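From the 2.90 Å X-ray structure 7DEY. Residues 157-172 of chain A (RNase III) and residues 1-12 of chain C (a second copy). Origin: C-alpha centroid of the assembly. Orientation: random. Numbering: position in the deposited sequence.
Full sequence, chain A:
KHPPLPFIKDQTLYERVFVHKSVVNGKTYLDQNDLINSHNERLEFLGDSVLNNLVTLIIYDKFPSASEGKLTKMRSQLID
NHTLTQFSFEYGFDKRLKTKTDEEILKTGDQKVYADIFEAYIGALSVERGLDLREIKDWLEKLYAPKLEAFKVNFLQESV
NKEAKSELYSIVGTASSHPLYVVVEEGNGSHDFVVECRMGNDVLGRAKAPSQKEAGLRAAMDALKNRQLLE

Chain A (157-172) QESVNKEAKSELYSIV
Chain C (1-12) KHPPLPFIKDQT

A proline-rich segment can dock along a loop and helix with one aromatic ring as its anchor, as the N-terminal stretch of one RNase III copy does against residues 157-172 of another. The two run in the same direction: Lys C1 lies beside Ser A159 (CA-CA 5.8 Å), Phe C7 beside Glu A167 (CA-CA 7.6 Å) and Lys C9 beside Ile A171 (CA-CA 7.0 Å). Chain A is extended from Glu A158 to Lys A162, and the helix starts at Ala A164, with Glu A163 (-116/36) as N-cap.

CB of Lys C1, the last side-chain atom modelled, points away; the contact seen is backbone N, 3.5 Å from Val A160 CG2 (chi1 m). His C2 (-60/-24) bends the chain. From Pro C3 to Phe C7 it stays extended, phi -61 to -100° and psi 120 to 145°. Glu A163 (chi1 p, chi2 m) reaches alongside, its OE1 3.8 Å from Leu C5 O, with no donor between two oxygens.

Phe C7 has chi1 t, chi2 79°. Glu A167, modelled only to CB, covers one face, its CB 3.7 Å from the ring centroid and 28° off the normal, a CH-pi contact. Ile A171 (m, t) meets the edge, CD1 4.2 Å from CZ of Phe C7. Ser A170 (chi1 p) turns its hydroxyl back to the helix, OG donating to Glu A167 O at 2.6 Å.

Beyond the ring, Lys C9 (-82/-47; m, t, p, t) brings its aliphatic CE to 3.6 Å from Ser A170 OG. Asp C10 (chi1 t) is the N-cap: OD1 accepts weakly from Thr C12 N (3.5 Å), and OD2 separately accepts from Thr C12 OG1 (2.9 Å). Gln C11 (m, m) closes the contact, OE1 3.7 Å from Ile A171 CG2. Packing, without a modelled cross-chain hydrogen bond, buries 507 Å², both sides summed.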

# COMPACT_ATOMS: atom_id res chain seq x y z
N GLN A 157 -0.51 12.50 -4.00
CA GLN A 157 0.74 12.73 -3.27
C GLN A 157 0.81 14.16 -2.75
O GLN A 157 1.79 14.88 -2.98
CB GLN A 157 1.95 12.43 -4.15
CG GLN A 157 1.89 11.10 -4.90
CD GLN A 157 2.15 9.90 -4.01
OE1 GLN A 157 3.23 9.31 -4.06
NE2 GLN A 157 1.14 9.50 -3.22
N GLU A 158 -0.25 14.58 -2.05
CA GLU A 158 -0.40 15.96 -1.61
C GLU A 158 -0.29 16.06 -0.09
O GLU A 158 -0.52 15.10 0.64
CB GLU A 158 -1.74 16.53 -2.09
CG GLU A 158 -2.04 16.24 -3.57
CD GLU A 158 -1.62 17.37 -4.52
OE1 GLU A 158 -1.38 18.51 -4.07
OE2 GLU A 158 -1.53 17.10 -5.75
N SER A 159 0.11 17.24 0.38
CA SER A 159 0.09 17.53 1.81
C SER A 159 -1.29 18.03 2.23
O SER A 159 -2.20 18.22 1.42
CB SER A 159 1.15 18.55 2.21
OG SER A 159 2.43 18.31 1.64
N VAL A 160 -1.44 18.26 3.52
CA VAL A 160 -2.61 18.91 4.08
C VAL A 160 -2.13 20.09 4.91
O VAL A 160 -0.93 20.36 5.02
CB VAL A 160 -3.47 17.94 4.91
CG1 VAL A 160 -4.38 17.11 3.99
CG2 VAL A 160 -2.58 17.02 5.72
N ASN A 161 -3.07 20.81 5.51
CA ASN A 161 -2.68 21.87 6.42
C ASN A 161 -2.00 21.24 7.63
O ASN A 161 -1.79 20.03 7.70
CB ASN A 161 -3.90 22.71 6.82
N LYS A 162 -1.62 22.06 8.60
CA LYS A 162 -0.66 21.53 9.55
C LYS A 162 -0.83 22.21 10.91
O LYS A 162 -1.90 22.73 11.25
CB LYS A 162 0.76 21.66 8.97
N GLU A 163 0.22 22.09 11.72
CA GLU A 163 0.43 22.66 13.04
C GLU A 163 1.61 23.64 12.96
O GLU A 163 2.43 23.77 13.88
CB GLU A 163 0.69 21.53 14.03
CG GLU A 163 2.03 20.74 13.81
CD GLU A 163 2.19 20.04 12.42
OE1 GLU A 163 3.33 19.69 12.05
OE2 GLU A 163 1.19 19.82 11.71
N ALA A 164 1.67 24.33 11.82
CA ALA A 164 2.90 24.97 11.36
C ALA A 164 3.24 26.22 12.16
O ALA A 164 4.41 26.42 12.49
CB ALA A 164 2.80 25.30 9.87
N LYS A 165 2.26 27.08 12.45
CA LYS A 165 2.56 28.33 13.18
C LYS A 165 3.34 28.05 14.45
O LYS A 165 4.27 28.78 14.78
CB LYS A 165 1.27 29.12 13.49
CG LYS A 165 0.61 29.75 12.28
CD LYS A 165 -0.59 30.58 12.61
CE LYS A 165 -1.22 31.13 11.33
NZ LYS A 165 -2.23 32.23 11.48
N SER A 166 3.01 26.97 15.15
CA SER A 166 3.67 26.75 16.43
C SER A 166 5.04 26.13 16.27
O SER A 166 5.95 26.43 17.05
CB SER A 166 2.80 25.89 17.34
OG SER A 166 3.20 24.53 17.27
N GLU A 167 5.22 25.25 15.29
CA GLU A 167 6.54 24.64 15.16
C GLU A 167 7.55 25.62 14.57
O GLU A 167 8.73 25.62 14.97
CB GLU A 167 6.43 23.36 14.32
N LEU A 168 7.12 26.47 13.63
CA LEU A 168 7.98 27.56 13.18
C LEU A 168 8.35 28.44 14.35
O LEU A 168 9.50 28.86 14.48
CB LEU A 168 7.31 28.38 12.08
CG LEU A 168 8.23 29.41 11.38
CD1 LEU A 168 7.75 29.67 10.00
CD2 LEU A 168 8.29 30.74 12.10
N TYR A 169 7.37 28.74 15.21
CA TYR A 169 7.65 29.51 16.42
C TYR A 169 8.75 28.86 17.24
O TYR A 169 9.58 29.54 17.82
CB TYR A 169 6.39 29.66 17.27
CG TYR A 169 6.56 30.50 18.52
CD1 TYR A 169 7.10 29.96 19.69
CD2 TYR A 169 6.15 31.83 18.56
CE1 TYR A 169 7.24 30.72 20.83
CE2 TYR A 169 6.30 32.59 19.70
CZ TYR A 169 6.85 32.03 20.83
OH TYR A 169 6.98 32.77 21.98
N SER A 170 8.77 27.52 17.27
CA SER A 170 9.71 26.83 18.14
C SER A 170 11.16 27.00 17.72
O SER A 170 12.06 26.68 18.50
CB SER A 170 9.35 25.35 18.21
OG SER A 170 9.91 24.64 17.13
N ILE A 171 11.42 27.50 16.51
CA ILE A 171 12.79 27.56 16.01
C ILE A 171 13.36 28.94 16.25
O ILE A 171 14.57 29.09 16.49
CB ILE A 171 12.84 27.22 14.52
CG1 ILE A 171 12.07 25.93 14.24
CG2 ILE A 171 14.28 27.08 14.06
CD1 ILE A 171 12.26 25.42 12.83
N VAL A 172 12.52 29.96 16.13
CA VAL A 172 13.01 31.33 15.97
C VAL A 172 12.28 32.31 16.88
O VAL A 172 12.59 33.51 16.88
CB VAL A 172 12.88 31.76 14.50
CG1 VAL A 172 13.73 30.86 13.59
CG2 VAL A 172 11.43 31.70 14.07
N LYS C 1 -0.61 14.28 4.74
CA LYS C 1 -1.12 12.98 5.20
C LYS C 1 -1.86 13.15 6.52
O LYS C 1 -1.37 13.84 7.41
CB LYS C 1 0.02 11.96 5.35
N HIS C 2 -3.01 12.48 6.67
CA HIS C 2 -3.95 12.88 7.72
C HIS C 2 -3.42 12.82 9.16
O HIS C 2 -3.95 13.54 10.02
CB HIS C 2 -5.24 12.08 7.60
CG HIS C 2 -6.35 12.86 6.95
ND1 HIS C 2 -6.33 13.22 5.62
CD2 HIS C 2 -7.47 13.42 7.47
CE1 HIS C 2 -7.40 13.92 5.34
NE2 HIS C 2 -8.11 14.06 6.44
N PRO C 3 -2.41 12.03 9.49
CA PRO C 3 -1.82 12.17 10.81
C PRO C 3 -0.75 13.24 10.82
O PRO C 3 0.07 13.34 9.90
CB PRO C 3 -1.25 10.77 11.09
CG PRO C 3 -1.01 10.20 9.78
CD PRO C 3 -2.06 10.74 8.88
N PRO C 4 -0.74 14.10 11.85
CA PRO C 4 0.28 15.17 11.91
C PRO C 4 1.68 14.58 11.97
O PRO C 4 1.93 13.58 12.65
CB PRO C 4 -0.07 15.92 13.20
CG PRO C 4 -1.45 15.51 13.55
CD PRO C 4 -1.64 14.13 13.01
N LEU C 5 2.60 15.22 11.26
CA LEU C 5 3.98 14.75 11.20
C LEU C 5 4.72 15.12 12.47
O LEU C 5 4.83 16.31 12.80
CB LEU C 5 4.71 15.35 10.01
CG LEU C 5 6.16 14.91 9.92
CD1 LEU C 5 6.23 13.40 9.71
CD2 LEU C 5 6.88 15.65 8.80
N PRO C 6 5.24 14.15 13.23
CA PRO C 6 6.03 14.49 14.41
C PRO C 6 7.28 15.25 14.01
O PRO C 6 7.90 14.98 12.97
CB PRO C 6 6.36 13.13 15.02
CG PRO C 6 6.12 12.16 13.96
CD PRO C 6 5.05 12.70 13.10
N PHE C 7 7.64 16.20 14.87
CA PHE C 7 8.51 17.32 14.55
C PHE C 7 9.92 17.06 15.03
O PHE C 7 10.13 16.44 16.08
CB PHE C 7 7.95 18.58 15.21
CG PHE C 7 8.68 19.85 14.84
CD1 PHE C 7 8.44 20.47 13.66
CD2 PHE C 7 9.57 20.41 15.72
CE1 PHE C 7 9.08 21.61 13.35
CE2 PHE C 7 10.19 21.55 15.41
CZ PHE C 7 9.95 22.16 14.23
N ILE C 8 10.89 17.56 14.26
CA ILE C 8 12.30 17.58 14.63
C ILE C 8 12.64 19.01 15.03
O ILE C 8 12.63 19.92 14.18
CB ILE C 8 13.19 17.13 13.47
CG1 ILE C 8 12.94 15.67 13.13
CG2 ILE C 8 14.67 17.36 13.79
CD1 ILE C 8 13.70 15.26 11.91
N LYS C 9 12.97 19.24 16.30
CA LYS C 9 13.27 20.62 16.69
C LYS C 9 14.70 21.01 16.35
O LYS C 9 14.92 22.08 15.78
CB LYS C 9 12.98 20.83 18.18
CG LYS C 9 11.60 20.38 18.60
CD LYS C 9 11.21 20.98 19.94
CE LYS C 9 10.62 22.37 19.77
NZ LYS C 9 10.40 23.02 21.10
N ASP C 10 15.69 20.17 16.68
CA ASP C 10 17.09 20.56 16.55
C ASP C 10 17.46 20.82 15.09
O ASP C 10 17.26 19.96 14.23
CB ASP C 10 18.00 19.48 17.14
CG ASP C 10 19.48 19.93 17.25
OD1 ASP C 10 19.77 21.15 17.14
OD2 ASP C 10 20.36 19.05 17.46
N GLN C 11 17.99 22.01 14.81
CA GLN C 11 18.35 22.37 13.44
C GLN C 11 19.46 21.49 12.92
O GLN C 11 19.41 21.03 11.77
CB GLN C 11 18.79 23.83 13.37
CG GLN C 11 17.66 24.83 13.54
CD GLN C 11 16.93 25.10 12.25
OE1 GLN C 11 15.91 24.48 11.96
NE2 GLN C 11 17.48 26.00 11.45
N THR C 12 20.48 21.23 13.74
CA THR C 12 21.60 20.42 13.27
C THR C 12 21.16 19.02 12.88
O THR C 12 21.82 18.38 12.06
CB THR C 12 22.70 20.35 14.33
OG1 THR C 12 22.30 19.44 15.36
CG2 THR C 12 22.94 21.73 14.94